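Local coordinates for GTPase-activating protein skywalker (Drosophila melanogaster, PDB 6R82) that acts as a GTPase-activating protein for Rab35, regulating synaptic vesicle protein recycling through endosomal trafficking, and is represented here by its TLDc domain, at residues P56-I61 with F99-Y104; S75-R80 with I136-G141; T17-L22 with Y182-I187. One frame throughout, in Å; residues are numbered along the deposited sequence.

Contact 1 of 3, residues P56-I61 with F99-Y104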
loop_
_atom_site.group_PDB
_atom_site.type_symbol
_atom_site.label_atom_id
_atom_site.label_comp_id
_atom_site.label_asym_id
_atom_site.label_seq_id
_atom_site.Cartn_x
_atom_site.Cartn_y
_atom_site.Cartn_z
ATOM N N PRO A 56 -2.565 1.697 -11.010
ATOM C CA PRO A 56 -1.959 1.612 -9.670
ATOM C C PRO A 56 -3.018 1.274 -8.631
ATOM O O PRO A 56 -4.184 1.148 -9.010
ATOM C CB PRO A 56 -1.430 3.022 -9.442
ATOM C CG PRO A 56 -2.470 3.893 -10.180
ATOM C CD PRO A 56 -2.870 3.089 -11.399
ATOM N N THR A 57 -2.647 1.106 -7.360
ATOM C CA THR A 57 -3.647 0.870 -6.324
ATOM C C THR A 57 -3.311 1.701 -5.096
ATOM O O THR A 57 -2.199 2.199 -4.935
ATOM C CB THR A 57 -3.766 -0.615 -5.915
ATOM O OG1 THR A 57 -2.491 -1.105 -5.499
ATOM C CG2 THR A 57 -4.277 -1.470 -7.072
ATOM N N LEU A 58 -4.305 1.858 -4.239
ATOM C CA LEU A 58 -4.173 2.604 -2.999
ATOM C C LEU A 58 -4.562 1.671 -1.862
ATOM O O LEU A 58 -5.692 1.170 -1.820
ATOM C CB LEU A 58 -5.060 3.857 -3.009
ATOM C CG LEU A 58 -4.858 4.863 -1.870
ATOM C CD1 LEU A 58 -3.402 5.300 -1.796
ATOM C CD2 LEU A 58 -5.747 6.073 -2.089
ATOM N N LEU A 59 -3.626 1.427 -0.961
ATOM C CA LEU A 59 -3.823 0.497 0.142
ATOM C C LEU A 59 -4.010 1.299 1.424
ATOM O O LEU A 59 -3.202 2.183 1.722
ATOM C CB LEU A 59 -2.625 -0.453 0.251
ATOM C CG LEU A 59 -2.829 -1.715 1.082
ATOM C CD1 LEU A 59 -2.099 -2.903 0.452
ATOM C CD2 LEU A 59 -2.350 -1.461 2.500
ATOM N N MET A 60 -5.075 1.005 2.165
ATOM C CA MET A 60 -5.392 1.727 3.395
ATOM C C MET A 60 -5.607 0.746 4.538
ATOM O O MET A 60 -6.477 -0.123 4.455
ATOM C CB MET A 60 -6.632 2.602 3.221
ATOM C CG MET A 60 -6.603 3.825 4.133
ATOM S SD MET A 60 -7.786 5.066 3.611
ATOM C CE MET A 60 -7.318 5.303 1.886
ATOM N N ILE A 61 -4.844 0.912 5.615
ATOM C CA ILE A 61 -4.913 0.046 6.787
ATOM C C ILE A 61 -5.479 0.841 7.953
ATOM O O ILE A 61 -5.001 1.942 8.258
ATOM C CB ILE A 61 -3.532 -0.527 7.153
ATOM C CG1 ILE A 61 -3.012 -1.412 6.019
ATOM C CG2 ILE A 61 -3.597 -1.305 8.479
ATOM C CD1 ILE A 61 -1.520 -1.610 6.027
ATOM N N PHE A 99 4.538 5.397 -2.919
ATOM C CA PHE A 99 4.858 6.190 -1.738
ATOM C C PHE A 99 4.039 5.692 -0.566
ATOM O O PHE A 99 2.973 5.096 -0.745
ATOM C CB PHE A 99 4.627 7.706 -1.948
ATOM C CG PHE A 99 3.169 8.117 -2.159
ATOM C CD1 PHE A 99 2.319 8.344 -1.078
ATOM C CD2 PHE A 99 2.677 8.327 -3.440
ATOM C CE1 PHE A 99 0.996 8.748 -1.271
ATOM C CE2 PHE A 99 1.356 8.738 -3.648
ATOM C CZ PHE A 99 0.510 8.934 -2.563
ATOM N N LEU A 100 4.554 5.938 0.638
ATOM C CA LEU A 100 3.848 5.663 1.882
ATOM C C LEU A 100 3.153 6.917 2.394
ATOM O O LEU A 100 3.560 8.044 2.114
ATOM C CB LEU A 100 4.799 5.169 2.971
ATOM C CG LEU A 100 5.794 4.059 2.686
ATOM C CD1 LEU A 100 6.894 4.131 3.733
ATOM C CD2 LEU A 100 5.062 2.726 2.735
ATOM N N PHE A 101 2.115 6.703 3.189
ATOM C CA PHE A 101 1.447 7.798 3.870
ATOM C C PHE A 101 0.971 7.304 5.226
ATOM O O PHE A 101 0.833 6.098 5.456
ATOM C CB PHE A 101 0.261 8.340 3.054
ATOM C CG PHE A 101 -0.873 7.368 2.913
ATOM C CD1 PHE A 101 -1.866 7.286 3.873
ATOM C CD2 PHE A 101 -0.938 6.520 1.818
ATOM C CE1 PHE A 101 -2.910 6.380 3.749
ATOM C CE2 PHE A 101 -1.979 5.616 1.681
ATOM C CZ PHE A 101 -2.969 5.544 2.650
ATOM N N SER A 102 0.712 8.259 6.119
ATOM C CA SER A 102 -0.042 8.018 7.339
ATOM C C SER A 102 -1.066 9.128 7.494
ATOM O O SER A 102 -0.800 10.281 7.144
ATOM C CB SER A 102 0.863 7.963 8.589
ATOM O OG SER A 102 1.819 9.009 8.588
ATOM N N LEU A 103 -2.241 8.773 8.007
ATOM C CA LEU A 103 -3.281 9.747 8.306
ATOM C C LEU A 103 -3.483 9.984 9.800
ATOM O O LEU A 103 -3.780 11.114 10.190
ATOM C CB LEU A 103 -4.613 9.314 7.672
ATOM C CG LEU A 103 -4.660 9.329 6.139
ATOM C CD1 LEU A 103 -6.084 9.142 5.623
ATOM C CD2 LEU A 103 -4.064 10.617 5.597
ATOM N N TYR A 104 -3.308 8.956 10.635
ATOM C CA TYR A 104 -3.398 9.040 12.088
ATOM C C TYR A 104 -2.371 8.094 12.694
ATOM O O TYR A 104 -2.108 7.027 12.125
ATOM C CB TYR A 104 -4.804 8.689 12.603
ATOM C CG TYR A 104 -5.903 9.546 12.012
ATOM C CD1 TYR A 104 -6.689 9.076 10.960
ATOM C CD2 TYR A 104 -6.157 10.830 12.500
ATOM C CE1 TYR A 104 -7.703 9.857 10.405
ATOM C CE2 TYR A 104 -7.167 11.621 11.954
ATOM C CZ TYR A 104 -7.937 11.129 10.906
ATOM O OH TYR A 104 -8.940 11.906 10.359
#

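Contact 2 of 3, residues S75-R80 with I136-G141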
loop_
_atom_site.group_PDB
_atom_site.type_symbol
_atom_site.label_atom_id
_atom_site.label_comp_id
_atom_site.label_asym_id
_atom_site.label_seq_id
_atom_site.Cartn_x
_atom_site.Cartn_y
_atom_site.Cartn_z
ATOM N N SER A 75 2.397 -0.598 -9.133
ATOM C CA SER A 75 2.409 -1.721 -10.069
ATOM C C SER A 75 1.449 -2.817 -9.632
ATOM O O SER A 75 1.084 -2.918 -8.455
ATOM C CB SER A 75 3.826 -2.303 -10.203
ATOM O OG SER A 75 4.760 -1.263 -10.381
ATOM N N ARG A 76 1.048 -3.659 -10.588
ATOM C CA ARG A 76 0.116 -4.724 -10.242
ATOM C C ARG A 76 0.788 -5.767 -9.352
ATOM O O ARG A 76 1.970 -6.089 -9.517
ATOM C CB ARG A 76 -0.481 -5.376 -11.491
ATOM C CG ARG A 76 0.414 -5.506 -12.622
ATOM C CD ARG A 76 -0.312 -5.868 -13.905
ATOM N NE ARG A 76 0.774 -6.082 -14.838
ATOM C CZ ARG A 76 1.074 -7.232 -15.420
ATOM N NH1 ARG A 76 0.314 -8.310 -15.228
ATOM N NH2 ARG A 76 2.125 -7.279 -16.231
ATOM N N TRP A 77 0.039 -6.257 -8.369
ATOM C CA TRP A 77 0.592 -7.281 -7.493
ATOM C C TRP A 77 0.858 -8.569 -8.258
ATOM O O TRP A 77 1.654 -9.389 -7.803
ATOM C CB TRP A 77 -0.339 -7.519 -6.302
ATOM C CG TRP A 77 -0.321 -6.379 -5.291
ATOM C CD1 TRP A 77 -1.271 -5.416 -5.131
ATOM C CD2 TRP A 77 0.696 -6.103 -4.315
ATOM N NE1 TRP A 77 -0.907 -4.555 -4.125
ATOM C CE2 TRP A 77 0.297 -4.951 -3.608
ATOM C CE3 TRP A 77 1.911 -6.712 -3.980
ATOM C CZ2 TRP A 77 1.060 -4.397 -2.563
ATOM C CZ3 TRP A 77 2.682 -6.151 -2.950
ATOM C CH2 TRP A 77 2.245 -5.010 -2.250
ATOM N N PHE A 78 0.222 -8.746 -9.424
ATOM C CA PHE A 78 0.537 -9.858 -10.313
ATOM C C PHE A 78 2.031 -9.969 -10.583
ATOM O O PHE A 78 2.535 -11.073 -10.808
ATOM C CB PHE A 78 -0.205 -9.678 -11.638
ATOM C CG PHE A 78 -0.032 -10.821 -12.620
ATOM C CD1 PHE A 78 -0.886 -11.915 -12.581
ATOM C CD2 PHE A 78 0.953 -10.768 -13.610
ATOM C CE1 PHE A 78 -0.757 -12.963 -13.497
ATOM C CE2 PHE A 78 1.098 -11.801 -14.531
ATOM C CZ PHE A 78 0.244 -12.904 -14.477
ATOM N N GLU A 79 2.749 -8.845 -10.583
ATOM C CA GLU A 79 4.173 -8.865 -10.909
ATOM C C GLU A 79 5.050 -9.417 -9.784
ATOM O O GLU A 79 6.263 -9.495 -9.963
ATOM C CB GLU A 79 4.637 -7.452 -11.296
ATOM C CG GLU A 79 4.067 -7.017 -12.672
ATOM C CD GLU A 79 4.509 -5.615 -13.108
ATOM O OE1 GLU A 79 5.363 -5.003 -12.437
ATOM O OE2 GLU A 79 3.994 -5.127 -14.141
ATOM N N ARG A 80 4.471 -9.825 -8.650
ATOM C CA ARG A 80 5.276 -10.370 -7.562
ATOM C C ARG A 80 6.046 -11.622 -7.977
ATOM O O ARG A 80 7.026 -11.975 -7.307
ATOM C CB ARG A 80 4.382 -10.682 -6.361
ATOM C CG ARG A 80 3.355 -11.767 -6.660
ATOM C CD ARG A 80 2.293 -11.875 -5.581
ATOM N NE ARG A 80 1.386 -13.000 -5.833
ATOM C CZ ARG A 80 0.305 -12.951 -6.614
ATOM N NH1 ARG A 80 -0.041 -11.815 -7.250
ATOM N NH2 ARG A 80 -0.431 -14.039 -6.775
ATOM N N ILE A 136 2.870 -9.829 2.520
ATOM C CA ILE A 136 2.892 -8.707 1.601
ATOM C C ILE A 136 3.637 -7.582 2.307
ATOM O O ILE A 136 3.423 -7.350 3.501
ATOM C CB ILE A 136 1.460 -8.302 1.194
ATOM C CG1 ILE A 136 1.467 -7.465 -0.070
ATOM C CG2 ILE A 136 0.712 -7.592 2.322
ATOM C CD1 ILE A 136 0.354 -7.852 -1.016
ATOM N N THR A 137 4.559 -6.927 1.600
ATOM C CA THR A 137 5.367 -5.889 2.227
ATOM C C THR A 137 5.568 -4.734 1.256
ATOM O O THR A 137 5.537 -4.913 0.035
ATOM C CB THR A 137 6.732 -6.438 2.712
ATOM O OG1 THR A 137 7.452 -5.425 3.432
ATOM C CG2 THR A 137 7.577 -6.890 1.554
ATOM N N ILE A 138 5.767 -3.537 1.814
ATOM C CA ILE A 138 5.987 -2.318 1.036
ATOM C C ILE A 138 7.079 -1.502 1.714
ATOM O O ILE A 138 6.991 -1.222 2.912
ATOM C CB ILE A 138 4.704 -1.471 0.916
ATOM C CG1 ILE A 138 3.569 -2.279 0.279
ATOM C CG2 ILE A 138 4.986 -0.171 0.150
ATOM C CD1 ILE A 138 2.218 -1.653 0.468
ATOM N N GLY A 139 8.088 -1.100 0.947
ATOM C CA GLY A 139 9.171 -0.299 1.484
ATOM C C GLY A 139 10.232 -1.124 2.184
ATOM O O GLY A 139 10.062 -1.529 3.341
ATOM N N GLY A 140 11.336 -1.389 1.488
ATOM C CA GLY A 140 12.373 -2.257 1.994
ATOM C C GLY A 140 13.723 -1.564 2.079
ATOM O O GLY A 140 13.873 -0.385 1.746
ATOM N N GLY A 141 14.713 -2.338 2.523
ATOM C CA GLY A 141 16.058 -1.833 2.708
ATOM C C GLY A 141 16.341 -1.545 4.169
ATOM O O GLY A 141 16.006 -0.465 4.667
#

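Contact 3 of 3, residues T17-L22 with Y182-I187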
loop_
_atom_site.group_PDB
_atom_site.type_symbol
_atom_site.label_atom_id
_atom_site.label_comp_id
_atom_site.label_asym_id
_atom_site.label_seq_id
_atom_site.Cartn_x
_atom_site.Cartn_y
_atom_site.Cartn_z
ATOM N N THR A 17 -9.102 13.145 1.619
ATOM C CA THR A 17 -7.934 13.702 2.303
ATOM C C THR A 17 -6.656 13.395 1.544
ATOM O O THR A 17 -5.756 14.237 1.467
ATOM C CB THR A 17 -7.831 13.146 3.726
ATOM O OG1 THR A 17 -9.080 13.328 4.401
ATOM C CG2 THR A 17 -6.736 13.847 4.506
ATOM N N LEU A 18 -6.553 12.181 0.991
ATOM C CA LEU A 18 -5.353 11.749 0.273
ATOM C C LEU A 18 -5.269 12.279 -1.153
ATOM O O LEU A 18 -4.192 12.203 -1.756
ATOM C CB LEU A 18 -5.308 10.219 0.187
ATOM C CG LEU A 18 -5.079 9.449 1.469
ATOM C CD1 LEU A 18 -5.108 7.973 1.157
ATOM C CD2 LEU A 18 -3.746 9.853 2.063
ATOM N N TRP A 19 -6.379 12.775 -1.712
ATOM C CA TRP A 19 -6.480 12.916 -3.165
ATOM C C TRP A 19 -5.343 13.752 -3.744
ATOM O O TRP A 19 -4.761 13.385 -4.779
ATOM C CB TRP A 19 -7.837 13.502 -3.554
ATOM C CG TRP A 19 -8.278 13.075 -4.938
ATOM C CD1 TRP A 19 -8.482 13.885 -6.028
ATOM C CD2 TRP A 19 -8.546 11.734 -5.382
ATOM N NE1 TRP A 19 -8.865 13.126 -7.117
ATOM C CE2 TRP A 19 -8.912 11.808 -6.749
ATOM C CE3 TRP A 19 -8.523 10.479 -4.753
ATOM C CZ2 TRP A 19 -9.245 10.675 -7.500
ATOM C CZ3 TRP A 19 -8.851 9.355 -5.496
ATOM C CH2 TRP A 19 -9.205 9.459 -6.859
ATOM N N SER A 20 -4.982 14.856 -3.081
ATOM C CA SER A 20 -3.954 15.734 -3.637
ATOM C C SER A 20 -2.552 15.140 -3.561
ATOM O O SER A 20 -1.636 15.686 -4.186
ATOM C CB SER A 20 -3.966 17.105 -2.938
ATOM O OG SER A 20 -3.752 16.986 -1.540
ATOM N N TRP A 21 -2.349 14.035 -2.845
ATOM C CA TRP A 21 -1.021 13.422 -2.837
ATOM C C TRP A 21 -0.774 12.466 -4.000
ATOM O O TRP A 21 0.383 12.090 -4.235
ATOM C CB TRP A 21 -0.788 12.668 -1.531
ATOM C CG TRP A 21 -0.636 13.550 -0.351
ATOM C CD1 TRP A 21 -0.308 14.880 -0.348
ATOM C CD2 TRP A 21 -0.801 13.175 1.015
ATOM N NE1 TRP A 21 -0.262 15.349 0.943
ATOM C CE2 TRP A 21 -0.563 14.320 1.797
ATOM C CE3 TRP A 21 -1.123 11.979 1.654
ATOM C CZ2 TRP A 21 -0.643 14.303 3.183
ATOM C CZ3 TRP A 21 -1.200 11.965 3.029
ATOM C CH2 TRP A 21 -0.958 13.115 3.777
ATOM N N LEU A 22 -1.821 12.051 -4.725
ATOM C CA LEU A 22 -1.652 11.119 -5.831
ATOM C C LEU A 22 -0.930 11.808 -6.985
ATOM O O LEU A 22 -0.916 13.039 -7.065
ATOM C CB LEU A 22 -3.006 10.596 -6.309
ATOM C CG LEU A 22 -3.953 9.964 -5.288
ATOM C CD1 LEU A 22 -5.323 9.769 -5.914
ATOM C CD2 LEU A 22 -3.414 8.640 -4.757
ATOM N N TYR A 182 -8.091 0.230 -3.181
ATOM C CA TYR A 182 -8.794 0.939 -4.242
ATOM C C TYR A 182 -8.004 0.837 -5.536
ATOM O O TYR A 182 -6.772 0.862 -5.517
ATOM C CB TYR A 182 -8.998 2.424 -3.878
ATOM C CG TYR A 182 -9.929 2.613 -2.698
ATOM C CD1 TYR A 182 -9.443 2.577 -1.393
ATOM C CD2 TYR A 182 -11.291 2.802 -2.888
ATOM C CE1 TYR A 182 -10.298 2.729 -0.301
ATOM C CE2 TYR A 182 -12.153 2.945 -1.806
ATOM C CZ TYR A 182 -11.646 2.912 -0.515
ATOM O OH TYR A 182 -12.496 3.064 0.559
ATOM N N GLY A 183 -8.721 0.713 -6.655
ATOM C CA GLY A 183 -8.166 0.925 -7.969
ATOM C C GLY A 183 -8.709 2.195 -8.607
ATOM O O GLY A 183 -9.373 3.012 -7.967
ATOM N N PHE A 184 -8.420 2.350 -9.899
ATOM C CA PHE A 184 -8.826 3.553 -10.625
ATOM C C PHE A 184 -9.344 3.172 -12.002
ATOM O O PHE A 184 -8.686 2.418 -12.728
ATOM C CB PHE A 184 -7.658 4.545 -10.749
ATOM C CG PHE A 184 -7.094 4.969 -9.426
ATOM C CD1 PHE A 184 -6.144 4.186 -8.779
ATOM C CD2 PHE A 184 -7.531 6.135 -8.807
ATOM C CE1 PHE A 184 -5.638 4.556 -7.550
ATOM C CE2 PHE A 184 -7.012 6.518 -7.574
ATOM C CZ PHE A 184 -6.066 5.723 -6.945
ATOM N N VAL A 185 -10.508 3.706 -12.370
ATOM C CA VAL A 185 -11.109 3.401 -13.659
ATOM C C VAL A 185 -11.348 4.704 -14.412
ATOM O O VAL A 185 -11.428 5.784 -13.825
ATOM C CB VAL A 185 -12.424 2.590 -13.523
ATOM C CG1 VAL A 185 -12.153 1.202 -12.889
ATOM C CG2 VAL A 185 -13.461 3.351 -12.707
ATOM N N GLY A 186 -11.436 4.591 -15.738
ATOM C CA GLY A 186 -11.861 5.711 -16.557
ATOM C C GLY A 186 -10.992 6.051 -17.751
ATOM O O GLY A 186 -10.955 7.215 -18.167
ATOM N N ILE A 187 -10.310 5.059 -18.321
ATOM C CA ILE A 187 -9.443 5.266 -19.484
ATOM C C ILE A 187 -10.156 5.988 -20.640
ATOM O O ILE A 187 -11.291 5.640 -21.003
ATOM C CB ILE A 187 -8.882 3.935 -20.003
ATOM C CG1 ILE A 187 -7.811 3.381 -19.071
ATOM C CG2 ILE A 187 -8.284 4.138 -21.370
ATOM C CD1 ILE A 187 -7.485 1.925 -19.388
#

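Contact 1 of 3, residues P56-I61 with F99-Y104
The strand carrying L58, L59 and M60 runs in broadly the same direction as the strand carrying F101, with 9.0 Å between the two segment axes at closest approach and 37° between their directions. This is too far for direct pairing. No hydrogen bond joins them, and the contact rests on side chains, chiefly F101. Its CB points toward 57-61. CG sits between the backbone N and the carbonyl carbon (chi1 67°), which sends the ring across the gap. The far end of the ring meets three successive residues. L58 comes first: its CD1 lies 3.8 Å from F101 CE2. L58 CG is anti to its own N (chi1 -170°), and the leucine crosses the phenylalanine at about a right angle. The methyl approaches the ring obliquely. Next is a backbone atom. The carbonyl O of L59 lies 3.5 Å from F101 CZ, also oblique to the ring, and nearly as close to CE2. This is packing of a carbonyl against ring CH groups. M60 completes the set. Its CG lies at the ring edge, near the ring plane, 4.3 Å from F101 CZ. All four residues are buried. L103 and Y104 both face V68, forming a classic beta bulge. Strand 68-73 pairs antiparallel with both 57-63 and 99-104, so these are next-but-one strands of one sheet, and F101 bridges them. On its other edge, 57-63 pairs with 173-185, through L58 with Y182 and M60 with E180. Helix 13-18 packs against this cluster: L15 touches L58, F14 touches M60, and L18 touches both M60 and F101.

Contact 2 of 3, residues S75-R80 with I136-G141
W77 and I136 meet mainly by a CH-pi contact. I136 CD1 stands over one face of the indole, 3.4 Å from the centroid of the six-membered ring and 10° off its normal. I136 CG1 lies over the same ring, 3.4 Å from W77 CH2, so two carbons of one branch rest on the benzo part. I136 CG1 is anti to the backbone N (chi1 -162°), which directs this branch at the ring and places CG2 between the backbone N and the carbonyl carbon. The isoleucine and the tryptophan cross at about a right angle. Apolar packing at the ring edge comes from I138, whose CG1 lies in the indole plane, 4.0 Å from W77 CH2. A backbone carbonyl, T137 O, is also near that plane, while the T137 side chain points away and bonds through OG1 to I146 O.

The contact joins a short 3-10 segment, in the connection between strands 68-73 and 99-104 of the TLDc domain, to strand 135-138. The indole is the arm that reaches the sheet. M129 and A131 of the adjacent strand also touch it, and F47 of helix 44-51 meets it edge-to-face.

Polar bonds hold the base of W77. Its carbonyl O accepts from R80 N at 3.0 Å, the turn bond of the 3-10 segment. R80 NH1 gives a second bond to the same W77 O, with an N-H...O angle of 155°. The two donors arrive from opposite faces of the carbonyl plane, and NH1 sits well above it. R80 NH1 also forms a salt bridge with E52. R76, just before the tryptophan, and E79, two residues after it, make a salt bridge of 3.4 Å between NE and OE2, and E79 N bonds to R76 O.

Contact 3 of 3, residues T17-L22 with Y182-I187
F184 meets W19 and L22 mainly through one ring carbon, CE2. W19 CH2 lies in the plane of the F184 ring, at its edge, 3.7 Å from CE2. Seen from the indole, the same carbon arrives obliquely. The two ring planes are inclined by about 40°, and the side chains slide past each other in opposite directions. L22 adds the second contact: its CD1 lies 4.0 Å from F184 CE2 and approaches the phenyl ring obliquely. F184 and L22 come from opposite directions. No hydrogen bond crosses, and the contact is small and wholly apolar.

The two partners of F184 also touch each other. L22 CD1 lies over one face of the indole toward its rim, 3.4 Å above the plane. W19 CG is anti to the backbone N (chi1 -152°), which turns the indole off the chain toward F184. The turns behind them keep this order. L22 N bonds to W19 O at 3.2 Å, and W21 N bonds to L18 O at 2.8 Å. W19 NE1 is satisfied by T27 O, which fixes the rotation of the indole, and P31 packs against it.

On the strand side, F184 also touches I26 and P56. Its neighbours are tied into the sheet by backbone bonds: G183 and V185 pair with V32 and Q30. L22 is buried, whereas W19 and F184 are partly exposed, so the contact lies toward the surface. It packs the chain around the end of helix 13-18, near the start of the TLDc domain, against the end of the domain's last strand, 173-185.

All three contacts lie in the TLDc domain and reach the same antiparallel sheet. Contact 1 is central, with its centre about 13 Å from that of contact 2 and about 11 Å from that of contact 3. Contacts 2 and 3 are about 19 Å apart by centres and do not touch. Contact 1 meets contact 2 where L100 packs on I138. It meets contact 3 where strands 57-63 and 173-185 are neighbours in the sheet. Along the chain, segments of contacts 1 and 2 alternate, and contact 3 encloses both. Residues near the two chain ends thus close a domain built from interleaved segments.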